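Alternansucrase (PDB 6HVG) is a glycoside hydrolase family 70 protein from Leuconostoc mesenteroides that pairs a TIM-barrel region with choline-binding-type repeats and holds a calcium ion. Local coordinates at residues 552-557 and 1228-1233; 580-585 and 591-596; 599-604 and 616-621; 628-633 and 1156-1161. All coordinates share one frame; numbering follows the deposited sequence.

How the contacts relate
All four contacts lie within the family 70 region. Contact 3 packs the end of helix 587-601 on barrel strand 617-620, and contact 4 sets helix 629-642 against the end of barrel strand 1151-1156; their centres are about 12 Å apart, and R619 and D621 pair by backbone with W1156. Contact 2 shares helix 587-601 with contact 3 and lies about 6 Å, centre to centre, from contact 4; both hold a calcium ligand, and strands 580-582 and 1160-1161 are sheet neighbours. Contact 1, its centre about 12 Å from those of contacts 2 and 4, joins loops far apart in sequence, with the other contacts between its segments. The calcium site thus appears to lie where the barrel end meets the antiparallel sheet.

Contact 1: 552-557 and 1228-1233; sequences NRKLGR and VSTGQP
The guanidinium of R557 meets S1229 O at its edge, while CB of K554 lies over one face, 3.8 Å above the plane and nearer the border of the group than its middle. R557 NH1 donates to S1229 O at 3.0 Å, bent to 131° at the hydrogen; the oxygen receives it on a lone pair in the carbonyl plane, although it stands 25° out of the guanidinium plane. The same NH1 also donates to I562 O, so two carbonyls share NH1 and would limit how the group can turn. K554, from the same loop as R557, comes alongside: its chain turns at the last torsion, leaving NZ 3.6 Å from S1229 O, and CE passes 4.3 Å from CG2 of T1230. S1229 keeps its hydroxyl for others, hydrogen-bonding through OG to D629 and D627. Beyond it, T1230 OG1 accepts from Q1232 N at 3.0 Å, an ST turn that bends the chain at G1231. The contact joins two loops 671 residues apart at the rim of the calcium site: the R557 side chain is about 9 Å from the ion, and the preceding G556 N bonds to E575, one of the residues of this metal site.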
loop_
_atom_site.group_PDB
_atom_site.type_symbol
_atom_site.label_atom_id
_atom_site.label_comp_id
_atom_site.label_asym_id
_atom_site.label_seq_id
_atom_site.Cartn_x
_atom_site.Cartn_y
_atom_site.Cartn_z
ATOM N N ASN A 552 20.219 18.292 7.369
ATOM C CA ASN A 552 19.980 16.959 7.862
ATOM C C ASN A 552 19.111 16.288 6.802
ATOM O O ASN A 552 19.412 16.388 5.616
ATOM C CB ASN A 552 19.324 17.028 9.231
ATOM C CG ASN A 552 20.298 17.482 10.298
ATOM O OD1 ASN A 552 21.267 16.792 10.590
ATOM N ND2 ASN A 552 20.046 18.632 10.883
ATOM N N ARG A 553 18.051 15.599 7.214
ATOM C CA ARG A 553 17.186 14.873 6.293
ATOM C C ARG A 553 17.913 13.935 5.318
ATOM O O ARG A 553 17.657 13.971 4.120
ATOM C CB ARG A 553 16.314 15.851 5.503
ATOM C CG ARG A 553 15.391 16.699 6.366
ATOM C CD ARG A 553 14.672 17.697 5.508
ATOM N NE ARG A 553 13.615 18.383 6.242
ATOM C CZ ARG A 553 13.371 19.690 6.185
ATOM N NH1 ARG A 553 14.110 20.480 5.415
ATOM N NH2 ARG A 553 12.378 20.202 6.902
ATOM N N LYS A 554 18.795 13.084 5.833
ATOM C CA LYS A 554 19.344 11.963 5.054
ATOM C C LYS A 554 18.307 10.867 4.989
ATOM O O LYS A 554 17.916 10.310 6.016
ATOM C CB LYS A 554 20.610 11.397 5.680
ATOM C CG LYS A 554 21.727 12.422 5.800
ATOM C CD LYS A 554 22.663 12.081 6.931
ATOM C CE LYS A 554 23.638 13.211 7.241
ATOM N NZ LYS A 554 24.872 13.022 6.443
ATOM N N LEU A 555 17.858 10.572 3.781
ATOM C CA LEU A 555 16.780 9.635 3.585
ATOM C C LEU A 555 17.288 8.247 3.265
ATOM O O LEU A 555 18.314 8.091 2.597
ATOM C CB LEU A 555 15.934 10.126 2.437
ATOM C CG LEU A 555 15.348 11.543 2.583
ATOM C CD1 LEU A 555 14.432 11.892 1.411
ATOM C CD2 LEU A 555 14.602 11.743 3.881
ATOM N N GLY A 556 16.607 7.233 3.792
ATOM C CA GLY A 556 16.861 5.841 3.405
ATOM C C GLY A 556 18.120 5.266 4.002
ATOM O O GLY A 556 18.736 4.401 3.399
ATOM N N ARG A 557 18.496 5.724 5.187
ATOM C CA ARG A 557 19.671 5.179 5.840
ATOM C C ARG A 557 19.304 3.926 6.628
ATOM O O ARG A 557 19.588 3.820 7.818
ATOM C CB ARG A 557 20.340 6.229 6.740
ATOM C CG ARG A 557 20.858 7.426 5.966
ATOM C CD ARG A 557 21.862 7.006 4.901
ATOM N NE ARG A 557 22.453 8.175 4.242
ATOM C CZ ARG A 557 23.530 8.840 4.654
ATOM N NH1 ARG A 557 24.181 8.495 5.757
ATOM N NH2 ARG A 557 23.949 9.871 3.971
ATOM N N VAL A 1228 27.150 6.495 12.864
ATOM C CA VAL A 1228 27.729 6.184 11.572
ATOM C C VAL A 1228 27.176 7.018 10.439
ATOM O O VAL A 1228 27.944 7.531 9.626
ATOM C CB VAL A 1228 27.554 4.695 11.225
ATOM C CG1 VAL A 1228 28.078 4.377 9.812
ATOM C CG2 VAL A 1228 28.271 3.840 12.274
ATOM N N SER A 1229 25.852 7.155 10.368
ATOM C CA SER A 1229 25.217 7.823 9.223
ATOM C C SER A 1229 25.564 9.297 9.127
ATOM O O SER A 1229 25.559 9.843 8.033
ATOM C CB SER A 1229 23.689 7.648 9.252
ATOM O OG SER A 1229 23.051 8.570 10.117
ATOM N N THR A 1230 25.865 9.932 10.262
ATOM C CA THR A 1230 26.091 11.379 10.328
ATOM C C THR A 1230 27.536 11.825 10.568
ATOM O O THR A 1230 27.868 12.990 10.341
ATOM C CB THR A 1230 25.269 12.003 11.472
ATOM O OG1 THR A 1230 25.716 11.477 12.725
ATOM C CG2 THR A 1230 23.774 11.737 11.291
ATOM N N GLY A 1231 28.371 10.933 11.088
ATOM C CA GLY A 1231 29.711 11.303 11.522
ATOM C C GLY A 1231 29.729 12.122 12.809
ATOM O O GLY A 1231 30.801 12.526 13.273
ATOM N N GLN A 1232 28.550 12.330 13.406
ATOM C CA GLN A 1232 28.371 13.205 14.564
ATOM C C GLN A 1232 27.830 12.394 15.728
ATOM O O GLN A 1232 27.284 11.317 15.526
ATOM C CB GLN A 1232 27.380 14.332 14.235
ATOM C CG GLN A 1232 27.918 15.381 13.271
ATOM C CD GLN A 1232 29.070 16.178 13.886
ATOM O OE1 GLN A 1232 30.224 16.063 13.453
ATOM N NE2 GLN A 1232 28.766 16.965 14.923
ATOM N N PRO A 1233 27.988 12.904 16.954
ATOM C CA PRO A 1233 27.309 12.300 18.079
ATOM C C PRO A 1233 25.898 12.870 18.218
ATOM O O PRO A 1233 25.586 13.906 17.629
ATOM C CB PRO A 1233 28.189 12.717 19.260
ATOM C CG PRO A 1233 28.815 13.994 18.854
ATOM C CD PRO A 1233 28.783 14.074 17.359
#

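Contact 2: 580-585 and 591-596; sequences NDIDNS and AEQLNW. With CA (calcium ion), chain C.
N584 lies just past strand 580-582 and faces Q593 on helix 587-601, their CA atoms 8.2 Å apart, the nearest backbone approach. A single amide-to-amide hydrogen bond fills the gap: Q593 NE2 donates to N584 OD1 at 2.6 Å. The bond is bent, 138° at the hydrogen, and its donor is tilted from the carbonyl plane. The two side chains cross at about a right angle and the amide planes stand 55° apart, so the groups meet by one corner rather than face on. Q593 reaches across because its chain folds at chi2 (-71°), which turns NE2 toward the strand side; CG2 of I582 lies 3.8 Å from that nitrogen. The other ends of both amides are also bonded: Q593 OE1 takes R1115 NH1, and N584 ND2 gives to P1158 O. The turn carrying N584 is an inverse gamma turn centred on D583. D583 OD1 takes S585 N at 3.2 Å from above the carboxylate plane, forming an Asx turn, and S585 OG on its syn lone pair at 2.7 Å. D581, directly before I582, binds calcium through OD1 at 1.9 Å; a water 2.4 Å from calcium donates to I582 O. E575, N625 and D1159 complete the protein ligands. Strand 580-582 runs between strands 1160-1161 and 1248-1252 of an antiparallel sheet, while L630 of helix 629-642 packs on N584 and Q593, and V589 of helix 587-601 touches I582.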
loop_
_atom_site.group_PDB
_atom_site.type_symbol
_atom_site.label_atom_id
_atom_site.label_comp_id
_atom_site.label_asym_id
_atom_site.label_seq_id
_atom_site.Cartn_x
_atom_site.Cartn_y
_atom_site.Cartn_z
ATOM N N ASN A 580 3.456 11.665 9.202
ATOM C CA ASN A 580 4.564 12.588 9.186
ATOM C C ASN A 580 5.820 11.847 9.505
ATOM O O ASN A 580 5.971 11.365 10.609
ATOM C CB ASN A 580 4.372 13.672 10.225
ATOM C CG ASN A 580 3.218 14.582 9.903
ATOM O OD1 ASN A 580 3.343 15.508 9.084
ATOM N ND2 ASN A 580 2.106 14.339 10.530
ATOM N N ASP A 581 6.731 11.750 8.546
ATOM C CA ASP A 581 7.946 10.963 8.733
ATOM C C ASP A 581 8.975 11.801 9.507
ATOM O O ASP A 581 9.376 12.859 9.070
ATOM C CB ASP A 581 8.484 10.497 7.378
ATOM C CG ASP A 581 9.656 9.622 7.493
ATOM O OD1 ASP A 581 9.502 8.411 7.760
ATOM O OD2 ASP A 581 10.770 10.142 7.257
ATOM N N ILE A 582 9.368 11.305 10.668
ATOM C CA ILE A 582 10.339 11.948 11.536
ATOM C C ILE A 582 11.770 11.816 10.980
ATOM O O ILE A 582 12.174 10.752 10.521
ATOM C CB ILE A 582 10.248 11.350 12.958
ATOM C CG1 ILE A 582 8.911 11.766 13.582
ATOM C CG2 ILE A 582 11.429 11.792 13.821
ATOM C CD1 ILE A 582 8.541 10.988 14.826
ATOM N N ASP A 583 12.518 12.918 11.021
ATOM C CA ASP A 583 13.903 12.941 10.562
ATOM C C ASP A 583 14.833 12.381 11.641
ATOM O O ASP A 583 15.444 13.135 12.416
ATOM C CB ASP A 583 14.301 14.361 10.192
ATOM C CG ASP A 583 15.737 14.478 9.713
ATOM O OD1 ASP A 583 16.361 13.442 9.370
ATOM O OD2 ASP A 583 16.235 15.633 9.694
ATOM N N ASN A 584 14.939 11.053 11.677
ATOM C CA ASN A 584 15.860 10.370 12.594
ATOM C C ASN A 584 17.353 10.452 12.207
ATOM O O ASN A 584 18.192 9.935 12.924
ATOM C CB ASN A 584 15.434 8.912 12.779
ATOM C CG ASN A 584 14.032 8.780 13.372
ATOM O OD1 ASN A 584 13.706 9.395 14.382
ATOM N ND2 ASN A 584 13.195 7.980 12.734
ATOM N N SER A 585 17.687 11.134 11.110
ATOM C CA SER A 585 19.101 11.418 10.764
ATOM C C SER A 585 19.658 12.660 11.451
ATOM O O SER A 585 20.871 12.911 11.380
ATOM C CB SER A 585 19.276 11.602 9.256
ATOM O OG SER A 585 18.913 12.909 8.849
ATOM N N ALA A 591 18.693 12.343 19.855
ATOM C CA ALA A 591 18.720 12.537 21.314
ATOM C C ALA A 591 17.313 12.413 21.892
ATOM O O ALA A 591 17.127 11.811 22.953
ATOM C CB ALA A 591 19.308 13.906 21.684
ATOM N N GLU A 592 16.330 12.994 21.206
ATOM C CA GLU A 592 14.948 12.957 21.680
ATOM C C GLU A 592 14.398 11.518 21.676
ATOM O O GLU A 592 13.646 11.131 22.560
ATOM C CB GLU A 592 14.084 13.881 20.834
ATOM C CG GLU A 592 12.600 13.784 21.116
ATOM C CD GLU A 592 12.269 13.828 22.591
ATOM O OE1 GLU A 592 13.009 14.466 23.360
ATOM O OE2 GLU A 592 11.227 13.257 22.951
ATOM N N GLN A 593 14.805 10.725 20.692
ATOM C CA GLN A 593 14.390 9.332 20.630
ATOM C C GLN A 593 14.978 8.552 21.819
ATOM O O GLN A 593 14.353 7.635 22.325
ATOM C CB GLN A 593 14.820 8.675 19.326
ATOM C CG GLN A 593 14.290 9.280 18.055
ATOM C CD GLN A 593 12.829 9.048 17.835
ATOM O OE1 GLN A 593 12.087 8.561 18.686
ATOM N NE2 GLN A 593 12.412 9.389 16.662
ATOM N N LEU A 594 16.190 8.907 22.232
ATOM C CA LEU A 594 16.792 8.305 23.419
ATOM C C LEU A 594 16.058 8.720 24.686
ATOM O O LEU A 594 15.898 7.921 25.600
ATOM C CB LEU A 594 18.271 8.710 23.524
ATOM C CG LEU A 594 19.053 8.181 24.730
ATOM C CD1 LEU A 594 19.071 6.653 24.698
ATOM C CD2 LEU A 594 20.453 8.778 24.731
ATOM N N ASN A 595 15.650 9.991 24.754
ATOM C CA ASN A 595 14.862 10.492 25.889
ATOM C C ASN A 595 13.580 9.681 26.028
ATOM O O ASN A 595 13.246 9.229 27.122
ATOM C CB ASN A 595 14.519 11.976 25.711
ATOM C CG ASN A 595 14.127 12.665 27.017
ATOM O OD1 ASN A 595 14.981 12.915 27.874
ATOM N ND2 ASN A 595 12.842 12.972 27.179
ATOM N N TRP A 596 12.898 9.477 24.897
ATOM C CA TRP A 596 11.678 8.683 24.854
ATOM C C TRP A 596 11.941 7.264 25.280
ATOM O O TRP A 596 11.157 6.677 26.029
ATOM C CB TRP A 596 11.108 8.698 23.448
ATOM C CG TRP A 596 9.718 8.134 23.300
ATOM C CD1 TRP A 596 8.710 8.190 24.201
ATOM C CD2 TRP A 596 9.184 7.504 22.143
ATOM N NE1 TRP A 596 7.583 7.607 23.686
ATOM C CE2 TRP A 596 7.856 7.179 22.419
ATOM C CE3 TRP A 596 9.714 7.157 20.907
ATOM C CZ2 TRP A 596 7.035 6.537 21.500
ATOM C CZ3 TRP A 596 8.897 6.507 19.988
ATOM C CH2 TRP A 596 7.572 6.223 20.287
HETATM CA CA CA C . 11.020 7.290 7.929
HETATM O O HOH W 1 11.405 8.172 10.096
#

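Contact 3: 599-604 and 616-621; sequences YLMNFG and DGIRVD
M601 folds back at two successive torsions, chi2 at -62° and chi3 at 98°, and this hooks its methyl toward I618 although the CB bond itself does not aim at the strand. I618 answers with CG1 placed between the backbone N and the carbonyl carbon (chi1 59°), which leaves CG2 turned to the methionine. M601 lies roughly perpendicular to I618: CE of M601 lies 3.4 Å from CG2 of I618, and its SD 4.0 Å from the same methyl. Backbone lies close by as well, with M601 CE 3.6 Å from G617 O and M601 SD 4.0 Å from D616 C. The side-chain part of the contact is apolar, with no hydrogen bond across it, and sits at the last turn of helix 587-601, just before N602 leaves helical geometry and helix 603-608 begins. Strand 617-620 is one of the parallel strands of the TIM barrel, between strands 657-658 and 1151-1156, and the methionine belongs to the layer of helix side chains that wraps it. An early strand of the region beside a late one is how a TIM barrel closes. F638 and Y642 of helix 629-642 and A1154 of strand 1151-1156 also touch M601. At the far end, R619 of the strand and D621 just past it form a nearly straight salt bridge, NH1 to OD1 3.2 Å, in the guanidinium plane and on the anti lone pair of the carboxylate; D1155 is a second partner of NH1. At the other end, D616 OD2 accepts from A1152 N and pairs with H1146.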
loop_
_atom_site.group_PDB
_atom_site.type_symbol
_atom_site.label_atom_id
_atom_site.label_comp_id
_atom_site.label_asym_id
_atom_site.label_seq_id
_atom_site.Cartn_x
_atom_site.Cartn_y
_atom_site.Cartn_z
ATOM N N TYR A 599 12.386 7.102 28.894
ATOM C CA TYR A 599 11.064 7.279 29.490
ATOM C C TYR A 599 10.275 5.973 29.527
ATOM O O TYR A 599 9.596 5.691 30.516
ATOM C CB TYR A 599 10.299 8.351 28.734
ATOM C CG TYR A 599 8.845 8.522 29.088
ATOM C CD1 TYR A 599 8.460 9.327 30.133
ATOM C CD2 TYR A 599 7.853 7.922 28.335
ATOM C CE1 TYR A 599 7.122 9.540 30.420
ATOM C CE2 TYR A 599 6.515 8.128 28.608
ATOM C CZ TYR A 599 6.157 8.938 29.648
ATOM O OH TYR A 599 4.825 9.146 29.949
ATOM N N LEU A 600 10.385 5.167 28.478
ATOM C CA LEU A 600 9.666 3.890 28.435
ATOM C C LEU A 600 10.299 2.863 29.369
ATOM O O LEU A 600 9.586 2.160 30.085
ATOM C CB LEU A 600 9.591 3.345 27.004
ATOM C CG LEU A 600 8.783 4.200 26.021
ATOM C CD1 LEU A 600 9.109 3.845 24.590
ATOM C CD2 LEU A 600 7.278 4.097 26.257
ATOM N N MET A 601 11.630 2.788 29.378
ATOM C CA MET A 601 12.346 1.823 30.227
ATOM C C MET A 601 12.333 2.213 31.702
ATOM O O MET A 601 12.661 1.398 32.551
ATOM C CB MET A 601 13.793 1.658 29.771
ATOM C CG MET A 601 13.982 1.139 28.352
ATOM S SD MET A 601 13.309 -0.508 28.088
ATOM C CE MET A 601 11.751 -0.019 27.353
ATOM N N ASN A 602 11.952 3.451 31.998
ATOM C CA ASN A 602 11.693 3.878 33.373
ATOM C C ASN A 602 10.269 4.394 33.559
ATOM O O ASN A 602 10.048 5.297 34.368
ATOM C CB ASN A 602 12.710 4.959 33.756
ATOM C CG ASN A 602 14.124 4.432 33.777
ATOM O OD1 ASN A 602 14.605 3.943 34.806
ATOM N ND2 ASN A 602 14.791 4.499 32.633
ATOM N N PHE A 603 9.315 3.863 32.789
ATOM C CA PHE A 603 7.971 4.432 32.792
ATOM C C PHE A 603 7.410 4.470 34.184
ATOM O O PHE A 603 6.944 5.510 34.642
ATOM C CB PHE A 603 7.028 3.683 31.863
ATOM C CG PHE A 603 5.647 4.276 31.796
ATOM C CD1 PHE A 603 5.458 5.541 31.274
ATOM C CD2 PHE A 603 4.536 3.571 32.237
ATOM C CE1 PHE A 603 4.182 6.099 31.211
ATOM C CE2 PHE A 603 3.265 4.121 32.171
ATOM C CZ PHE A 603 3.085 5.387 31.660
ATOM N N GLY A 604 7.497 3.344 34.878
ATOM C CA GLY A 604 6.977 3.211 36.243
ATOM C C GLY A 604 7.618 4.119 37.282
ATOM O O GLY A 604 6.926 4.697 38.105
ATOM N N ASP A 616 10.995 -3.721 30.262
ATOM C CA ASP A 616 12.315 -4.380 30.350
ATOM C C ASP A 616 13.073 -4.415 29.045
ATOM O O ASP A 616 14.293 -4.409 29.047
ATOM C CB ASP A 616 12.175 -5.829 30.829
ATOM C CG ASP A 616 11.382 -5.938 32.116
ATOM O OD1 ASP A 616 11.947 -5.691 33.212
ATOM O OD2 ASP A 616 10.181 -6.221 32.003
ATOM N N GLY A 617 12.348 -4.522 27.936
ATOM C CA GLY A 617 12.961 -4.570 26.625
ATOM C C GLY A 617 12.137 -3.792 25.637
ATOM O O GLY A 617 11.092 -3.271 25.989
ATOM N N ILE A 618 12.576 -3.744 24.389
ATOM C CA ILE A 618 11.836 -3.027 23.345
ATOM C C ILE A 618 11.677 -3.838 22.068
ATOM O O ILE A 618 12.439 -4.739 21.802
ATOM C CB ILE A 618 12.542 -1.706 22.975
ATOM C CG1 ILE A 618 13.957 -1.994 22.492
ATOM C CG2 ILE A 618 12.571 -0.746 24.166
ATOM C CD1 ILE A 618 14.661 -0.799 21.874
ATOM N N ARG A 619 10.672 -3.468 21.292
ATOM C CA ARG A 619 10.568 -3.834 19.898
ATOM C C ARG A 619 10.798 -2.560 19.092
ATOM O O ARG A 619 10.204 -1.525 19.387
ATOM C CB ARG A 619 9.178 -4.364 19.624
ATOM C CG ARG A 619 8.843 -4.565 18.150
ATOM C CD ARG A 619 7.360 -4.904 17.982
ATOM N NE ARG A 619 6.940 -5.054 16.582
ATOM C CZ ARG A 619 6.659 -4.055 15.745
ATOM N NH1 ARG A 619 6.729 -2.801 16.149
ATOM N NH2 ARG A 619 6.310 -4.325 14.489
ATOM N N VAL A 620 11.666 -2.628 18.097
ATOM C CA VAL A 620 11.931 -1.487 17.235
ATOM C C VAL A 620 11.040 -1.614 16.016
ATOM O O VAL A 620 11.256 -2.486 15.166
ATOM C CB VAL A 620 13.425 -1.415 16.823
ATOM C CG1 VAL A 620 13.722 -0.132 16.058
ATOM C CG2 VAL A 620 14.326 -1.500 18.053
ATOM N N ASP A 621 10.030 -0.749 15.949
ATOM C CA ASP A 621 9.071 -0.720 14.837
ATOM C C ASP A 621 9.730 -0.119 13.594
ATOM O O ASP A 621 10.435 0.878 13.685
ATOM C CB ASP A 621 7.855 0.120 15.246
ATOM C CG ASP A 621 6.815 0.274 14.131
ATOM O OD1 ASP A 621 6.087 -0.715 13.810
ATOM O OD2 ASP A 621 6.709 1.419 13.593
#

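Contact 4: 628-633 and 1156-1161; sequences ADLLKI and WVPDQI. With CA (calcium ion), chain C.
L630, W1156 and P1158 make this contact almost alone. L630 projects from near the beginning of helix 629-642 and divides its surface between the other two. Its CD1 rests on the proline ring, 3.6 Å from both CB and CG of P1158, and the two side chains run alongside in opposing senses. Its CB meets CH2 of W1156 at 4.0 Å. Chi1 of W1156 (-163°, CG anti to the backbone N) carries the indole toward the helix, and chi2 (44°) sets the turn of the ring, whose six-membered edge meets L630: the backbone oxygen of L630 lies in the ring plane, 3.7 Å from both CZ3 and CH2. Such an edge carries the slightly positive C-H bonds, so a carbonyl oxygen there is probably a mildly favourable neighbour. W596 meets W1156 with its ring plane at about 40° to it, and I618 and V620 of strand 617-620 touch the indole as well. P1158 lies just beyond the barrel strand 1151-1156 and directly before D1159, whose OD1 binds calcium at 2.2 Å. D1159 O accepts a hydrogen bond of 3.0 Å from the calcium-bound water, and the residue is thus joined to the metal directly and through that water. D1159 also pairs by backbone with I582 of the neighbouring strand. The side-chain contact is mainly apolar packing, and no directional bond sets it; the polar chemistry begins one residue on, at D1159. The apolar wedge of L630 thus packs the helix on the residue next to a calcium ligand and leaves the coordination to carboxylate, carbonyl and water oxygens.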
loop_
_atom_site.group_PDB
_atom_site.type_symbol
_atom_site.label_atom_id
_atom_site.label_comp_id
_atom_site.label_asym_id
_atom_site.label_seq_id
_atom_site.Cartn_x
_atom_site.Cartn_y
_atom_site.Cartn_z
ATOM N N ALA A 628 19.284 3.940 10.607
ATOM C CA ALA A 628 19.748 2.784 11.366
ATOM C C ALA A 628 20.622 3.129 12.593
ATOM O O ALA A 628 20.909 2.259 13.413
ATOM C CB ALA A 628 20.480 1.842 10.435
ATOM N N ASP A 629 21.053 4.379 12.714
ATOM C CA ASP A 629 21.707 4.847 13.937
ATOM C C ASP A 629 20.898 4.556 15.188
ATOM O O ASP A 629 21.463 4.337 16.253
ATOM C CB ASP A 629 21.942 6.356 13.880
ATOM C CG ASP A 629 23.087 6.759 12.955
ATOM O OD1 ASP A 629 23.959 5.911 12.633
ATOM O OD2 ASP A 629 23.112 7.957 12.582
ATOM N N LEU A 630 19.577 4.551 15.065
ATOM C CA LEU A 630 18.721 4.306 16.205
ATOM C C LEU A 630 18.978 2.959 16.853
ATOM O O LEU A 630 18.743 2.797 18.052
ATOM C CB LEU A 630 17.238 4.429 15.825
ATOM C CG LEU A 630 16.725 5.814 15.437
ATOM C CD1 LEU A 630 15.217 5.774 15.240
ATOM C CD2 LEU A 630 17.100 6.863 16.474
ATOM N N LEU A 631 19.429 1.982 16.076
ATOM C CA LEU A 631 19.712 0.672 16.629
ATOM C C LEU A 631 20.914 0.745 17.562
ATOM O O LEU A 631 20.903 0.140 18.653
ATOM C CB LEU A 631 19.962 -0.358 15.522
ATOM C CG LEU A 631 18.877 -0.556 14.467
ATOM C CD1 LEU A 631 19.203 -1.737 13.582
ATOM C CD2 LEU A 631 17.518 -0.762 15.092
ATOM N N LYS A 632 21.939 1.480 17.127
ATOM C CA LYS A 632 23.159 1.691 17.914
ATOM C C LYS A 632 22.874 2.504 19.167
ATOM O O LYS A 632 23.369 2.171 20.247
ATOM C CB LYS A 632 24.201 2.418 17.079
ATOM C CG LYS A 632 25.601 2.325 17.626
ATOM C CD LYS A 632 26.454 3.499 17.195
ATOM C CE LYS A 632 27.936 3.242 17.460
ATOM N NZ LYS A 632 28.251 2.952 18.892
ATOM N N ILE A 633 22.056 3.547 19.027
ATOM C CA ILE A 633 21.671 4.378 20.163
ATOM C C ILE A 633 20.960 3.552 21.220
ATOM O O ILE A 633 21.271 3.638 22.407
ATOM C CB ILE A 633 20.778 5.558 19.728
ATOM C CG1 ILE A 633 21.587 6.539 18.872
ATOM C CG2 ILE A 633 20.187 6.287 20.934
ATOM C CD1 ILE A 633 20.725 7.378 17.948
ATOM N N TRP A 1156 8.672 0.519 20.547
ATOM C CA TRP A 1156 9.364 1.783 20.254
ATOM C C TRP A 1156 9.108 2.152 18.785
ATOM O O TRP A 1156 9.542 1.442 17.856
ATOM C CB TRP A 1156 10.857 1.593 20.504
ATOM C CG TRP A 1156 11.681 2.808 20.640
ATOM C CD1 TRP A 1156 11.379 3.925 21.350
ATOM C CD2 TRP A 1156 13.005 3.017 20.106
ATOM N NE1 TRP A 1156 12.420 4.829 21.282
ATOM C CE2 TRP A 1156 13.430 4.288 20.528
ATOM C CE3 TRP A 1156 13.868 2.248 19.328
ATOM C CZ2 TRP A 1156 14.686 4.806 20.201
ATOM C CZ3 TRP A 1156 15.130 2.773 18.999
ATOM C CH2 TRP A 1156 15.518 4.034 19.432
ATOM N N VAL A 1157 8.405 3.266 18.587
ATOM C CA VAL A 1157 7.874 3.651 17.279
ATOM C C VAL A 1157 8.418 4.998 16.825
ATOM O O VAL A 1157 7.706 5.967 16.792
ATOM C CB VAL A 1157 6.328 3.672 17.324
ATOM C CG1 VAL A 1157 5.750 3.977 15.952
ATOM C CG2 VAL A 1157 5.813 2.330 17.808
ATOM N N PRO A 1158 9.689 5.052 16.443
ATOM C CA PRO A 1158 10.322 6.316 16.089
ATOM C C PRO A 1158 10.075 6.862 14.674
ATOM O O PRO A 1158 10.429 8.018 14.420
ATOM C CB PRO A 1158 11.811 5.997 16.265
ATOM C CG PRO A 1158 11.913 4.565 15.925
ATOM C CD PRO A 1158 10.661 3.948 16.460
ATOM N N ASP A 1159 9.497 6.072 13.764
ATOM C CA ASP A 1159 9.376 6.489 12.362
ATOM C C ASP A 1159 8.411 7.656 12.124
ATOM O O ASP A 1159 8.688 8.515 11.288
ATOM C CB ASP A 1159 8.982 5.328 11.463
ATOM C CG ASP A 1159 8.851 5.743 9.991
ATOM O OD1 ASP A 1159 9.842 6.143 9.363
ATOM O OD2 ASP A 1159 7.721 5.701 9.461
ATOM N N GLN A 1160 7.272 7.698 12.814
ATOM C CA GLN A 1160 6.270 8.719 12.502
ATOM C C GLN A 1160 5.391 9.151 13.661
ATOM O O GLN A 1160 5.402 8.552 14.731
ATOM C CB GLN A 1160 5.383 8.278 11.305
ATOM C CG GLN A 1160 4.295 7.260 11.610
ATOM C CD GLN A 1160 4.821 5.860 11.887
ATOM O OE1 GLN A 1160 5.701 5.370 11.166
ATOM N NE2 GLN A 1160 4.273 5.196 12.909
ATOM N N ILE A 1161 4.604 10.192 13.405
ATOM C CA ILE A 1161 3.647 10.722 14.352
ATOM C C ILE A 1161 2.476 11.279 13.532
ATOM O O ILE A 1161 2.686 11.747 12.422
ATOM C CB ILE A 1161 4.333 11.774 15.249
ATOM C CG1 ILE A 1161 3.420 12.224 16.390
ATOM C CG2 ILE A 1161 4.812 12.964 14.436
ATOM C CD1 ILE A 1161 4.154 13.016 17.446
HETATM CA CA CA C . 11.020 7.290 7.929
HETATM O O HOH W 1 11.405 8.172 10.096
#